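Local coordinates for protein AGR_C_4470p (Agrobacterium tumefaciens str. C58, PDB 2HQV) that is of uncharacterised function but belongs to the ChuX/HutX haem-utilisation family, and so may take part in handling haem, at residues A[134-145]-A[175-185]. Residues are numbered along the deposited sequence; the frame is centred on the assembly and turned at random.
Sequences FVDRGFHGRRSC and LAKFEELRDGF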
# COMPACT_ATOMS: atom_id res chain seq x y z
N PHE A 134 6.45 17.07 7.34
CA PHE A 134 7.76 16.59 7.78
C PHE A 134 7.62 16.25 9.26
O PHE A 134 7.40 17.13 10.09
CB PHE A 134 8.81 17.69 7.58
CG PHE A 134 9.00 18.09 6.14
CD1 PHE A 134 8.06 18.87 5.48
CD2 PHE A 134 10.12 17.65 5.44
CE1 PHE A 134 8.22 19.21 4.14
CE2 PHE A 134 10.30 17.99 4.10
CZ PHE A 134 9.35 18.77 3.44
N VAL A 135 7.74 14.96 9.57
CA VAL A 135 7.60 14.48 10.94
C VAL A 135 8.95 14.14 11.56
O VAL A 135 9.69 13.29 11.07
CB VAL A 135 6.67 13.24 10.96
CG1 VAL A 135 6.43 12.78 12.39
CG2 VAL A 135 5.35 13.59 10.28
N ASP A 136 9.27 14.84 12.65
CA ASP A 136 10.54 14.68 13.35
C ASP A 136 10.19 14.43 14.82
O ASP A 136 9.93 15.36 15.57
CB ASP A 136 11.35 15.97 13.20
CG ASP A 136 12.69 15.92 13.93
OD1 ASP A 136 12.91 14.99 14.74
OD2 ASP A 136 13.52 16.83 13.69
N ARG A 137 10.16 13.16 15.21
CA ARG A 137 9.81 12.82 16.57
C ARG A 137 10.43 11.55 17.09
O ARG A 137 10.93 10.71 16.35
CB ARG A 137 8.30 12.70 16.72
CG ARG A 137 7.67 11.70 15.78
CD ARG A 137 6.16 11.66 15.94
NE ARG A 137 5.75 10.94 17.14
CZ ARG A 137 5.60 9.62 17.21
NH1 ARG A 137 5.82 8.85 16.15
NH2 ARG A 137 5.25 9.05 18.36
N GLY A 138 10.37 11.43 18.41
CA GLY A 138 10.89 10.26 19.08
C GLY A 138 9.99 9.09 18.73
O GLY A 138 8.77 9.16 18.82
N PHE A 139 10.62 8.02 18.27
CA PHE A 139 9.91 6.82 17.92
C PHE A 139 10.47 5.74 18.80
O PHE A 139 11.58 5.28 18.59
CB PHE A 139 10.15 6.46 16.47
N HIS A 140 9.73 5.34 19.82
CA HIS A 140 10.26 4.29 20.66
C HIS A 140 11.68 4.60 21.08
O HIS A 140 12.61 3.93 20.64
CB HIS A 140 10.30 3.01 19.85
CG HIS A 140 8.95 2.46 19.52
ND1 HIS A 140 8.71 1.75 18.36
CD2 HIS A 140 7.80 2.43 20.23
CE1 HIS A 140 7.47 1.30 18.38
NE2 HIS A 140 6.90 1.69 19.50
N GLY A 141 11.86 5.61 21.93
CA GLY A 141 13.19 5.96 22.37
C GLY A 141 14.08 6.77 21.42
O GLY A 141 14.82 7.66 21.87
N ARG A 142 14.06 6.48 20.11
CA ARG A 142 14.90 7.25 19.17
C ARG A 142 14.25 8.17 18.14
O ARG A 142 13.15 7.95 17.65
CB ARG A 142 15.88 6.31 18.43
N ARG A 143 14.99 9.22 17.80
CA ARG A 143 14.54 10.19 16.81
C ARG A 143 14.26 9.53 15.46
O ARG A 143 15.03 8.70 14.99
CB ARG A 143 15.59 11.27 16.63
CG ARG A 143 15.07 12.51 15.94
CD ARG A 143 16.21 13.38 15.48
NE ARG A 143 15.74 14.53 14.71
CZ ARG A 143 16.56 15.34 14.05
NH1 ARG A 143 17.88 15.14 14.05
NH2 ARG A 143 16.07 16.37 13.39
N SER A 144 13.14 9.91 14.86
CA SER A 144 12.72 9.40 13.57
C SER A 144 12.35 10.60 12.69
O SER A 144 11.63 11.50 13.11
CB SER A 144 11.50 8.49 13.75
OG SER A 144 10.87 8.18 12.52
N CYS A 145 12.87 10.61 11.46
CA CYS A 145 12.58 11.70 10.53
C CYS A 145 11.99 11.15 9.23
O CYS A 145 12.58 10.29 8.59
CB CYS A 145 13.86 12.48 10.24
SG CYS A 145 14.58 13.31 11.69
N LEU A 175 20.21 13.31 6.83
CA LEU A 175 19.53 13.98 7.93
C LEU A 175 19.63 15.49 7.78
O LEU A 175 18.64 16.20 7.96
CB LEU A 175 20.13 13.55 9.27
CG LEU A 175 19.56 14.23 10.51
CD1 LEU A 175 18.05 14.03 10.57
CD2 LEU A 175 20.23 13.67 11.76
N ALA A 176 20.83 15.99 7.47
CA ALA A 176 21.04 17.42 7.31
C ALA A 176 20.12 18.01 6.23
O ALA A 176 19.56 19.10 6.41
CB ALA A 176 22.51 17.70 6.96
N LYS A 177 19.97 17.30 5.11
CA LYS A 177 19.12 17.77 4.02
C LYS A 177 17.65 17.78 4.45
O LYS A 177 16.89 18.67 4.08
CB LYS A 177 19.29 16.89 2.78
CG LYS A 177 20.72 16.89 2.23
CD LYS A 177 20.86 16.00 1.01
CE LYS A 177 22.28 16.02 0.47
NZ LYS A 177 22.41 15.17 -0.75
N PHE A 178 17.26 16.77 5.22
CA PHE A 178 15.88 16.70 5.72
C PHE A 178 15.61 17.92 6.61
O PHE A 178 14.65 18.66 6.40
CB PHE A 178 15.69 15.41 6.54
CG PHE A 178 14.42 15.41 7.35
CD1 PHE A 178 13.22 14.97 6.80
CD2 PHE A 178 14.42 15.88 8.66
CE1 PHE A 178 12.03 15.01 7.54
CE2 PHE A 178 13.23 15.93 9.41
CZ PHE A 178 12.04 15.48 8.84
N GLU A 179 16.46 18.11 7.61
CA GLU A 179 16.31 19.22 8.54
C GLU A 179 16.27 20.56 7.81
O GLU A 179 15.44 21.42 8.10
CB GLU A 179 17.47 19.22 9.54
CG GLU A 179 17.64 17.89 10.27
CD GLU A 179 18.74 17.95 11.31
OE1 GLU A 179 19.80 18.53 11.02
OE2 GLU A 179 18.54 17.40 12.42
N GLU A 180 17.17 20.72 6.84
CA GLU A 180 17.27 21.92 6.03
C GLU A 180 15.94 22.20 5.32
O GLU A 180 15.38 23.29 5.43
CB GLU A 180 18.38 21.70 4.99
CG GLU A 180 18.75 22.90 4.15
CD GLU A 180 19.63 22.49 2.97
OE1 GLU A 180 20.56 21.68 3.17
OE2 GLU A 180 19.39 22.98 1.85
N LEU A 181 15.43 21.21 4.60
CA LEU A 181 14.17 21.36 3.89
C LEU A 181 13.01 21.62 4.86
O LEU A 181 12.20 22.53 4.65
CB LEU A 181 13.90 20.12 3.04
CG LEU A 181 12.66 20.16 2.15
CD1 LEU A 181 12.75 21.34 1.18
CD2 LEU A 181 12.55 18.85 1.39
N ARG A 182 12.93 20.81 5.92
CA ARG A 182 11.87 20.95 6.93
C ARG A 182 11.91 22.33 7.59
O ARG A 182 10.86 22.97 7.74
CB ARG A 182 12.01 19.84 7.99
CG ARG A 182 10.91 19.83 9.08
CD ARG A 182 11.18 20.79 10.24
NE ARG A 182 12.11 20.25 11.24
CZ ARG A 182 13.42 20.18 11.08
NH1 ARG A 182 13.97 20.63 9.96
NH2 ARG A 182 14.19 19.68 12.04
N ASP A 183 13.09 22.79 7.98
CA ASP A 183 13.22 24.11 8.63
C ASP A 183 12.62 25.22 7.76
O ASP A 183 11.99 26.14 8.28
CB ASP A 183 14.68 24.45 8.92
CG ASP A 183 15.28 23.59 10.01
OD1 ASP A 183 14.52 23.01 10.80
OD2 ASP A 183 16.53 23.51 10.07
N GLY A 184 12.84 25.13 6.46
CA GLY A 184 12.34 26.13 5.54
C GLY A 184 10.83 26.31 5.52
O GLY A 184 10.33 27.36 5.10
N PHE A 185 10.11 25.30 5.98
CA PHE A 185 8.65 25.35 6.01
C PHE A 185 8.13 25.72 7.39
O PHE A 185 6.94 25.97 7.57
CB PHE A 185 8.07 24.00 5.56
CG PHE A 185 8.23 23.74 4.09
CD1 PHE A 185 7.53 24.49 3.16
CD2 PHE A 185 9.09 22.74 3.64
CE1 PHE A 185 7.68 24.27 1.79
CE2 PHE A 185 9.26 22.51 2.28
CZ PHE A 185 8.55 23.28 1.34
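R143 reaches from strand 142-145 to E179 on helix 175-185 and holds its carboxylate end-on. NH1 and NH2 of R143 both donate to E179 OE2, at 2.9 Å and 2.8 Å, in the guanidinium plane. The long arginine suits this span: its CG lies anti to the backbone N (chi1 -164°) and the chain runs extended to NE, while L175 CD1 lies over one face of the guanidinium.

Beside the charged groups lies an apolar patch. C145, small and apolar, lays CB against the face of F178, 3.7 Å from the ring centroid, with its sulfur oblique to the same ring. F134, a broad, flat apolar ring, suits its several neighbours: F178 CE1 meets its edge, F134 CE2 packs on L181 CD2 at 3.6 Å, R182 CA makes a CH-pi contact over one face, and the F185 ring lies nearly parallel but slid aside.

In the second shell D136 steadies R143 side-on from the neighbouring strand, its short carboxylate matching NE and NH2: R143 NE donates to D136 OD1 at 2.9 Å, nearly straight at 176°, and R143 NH2 donates to D136 OD2 at 2.6 Å. D136 OD2 also takes a weak bond from R182 NH2, so it is shared by the two arginines, whose NH2 atoms lie 4.0 Å apart and whose repulsion its charge probably eases. Farther out, I75 of helix 72-79 and V147 also touch F134.

The whole is a C-terminal amphipathic helix packed across a beta-hairpin, its F178 and F185 side on part of one face of the antiparallel sheet, with a salt-bridge network bordering the seam.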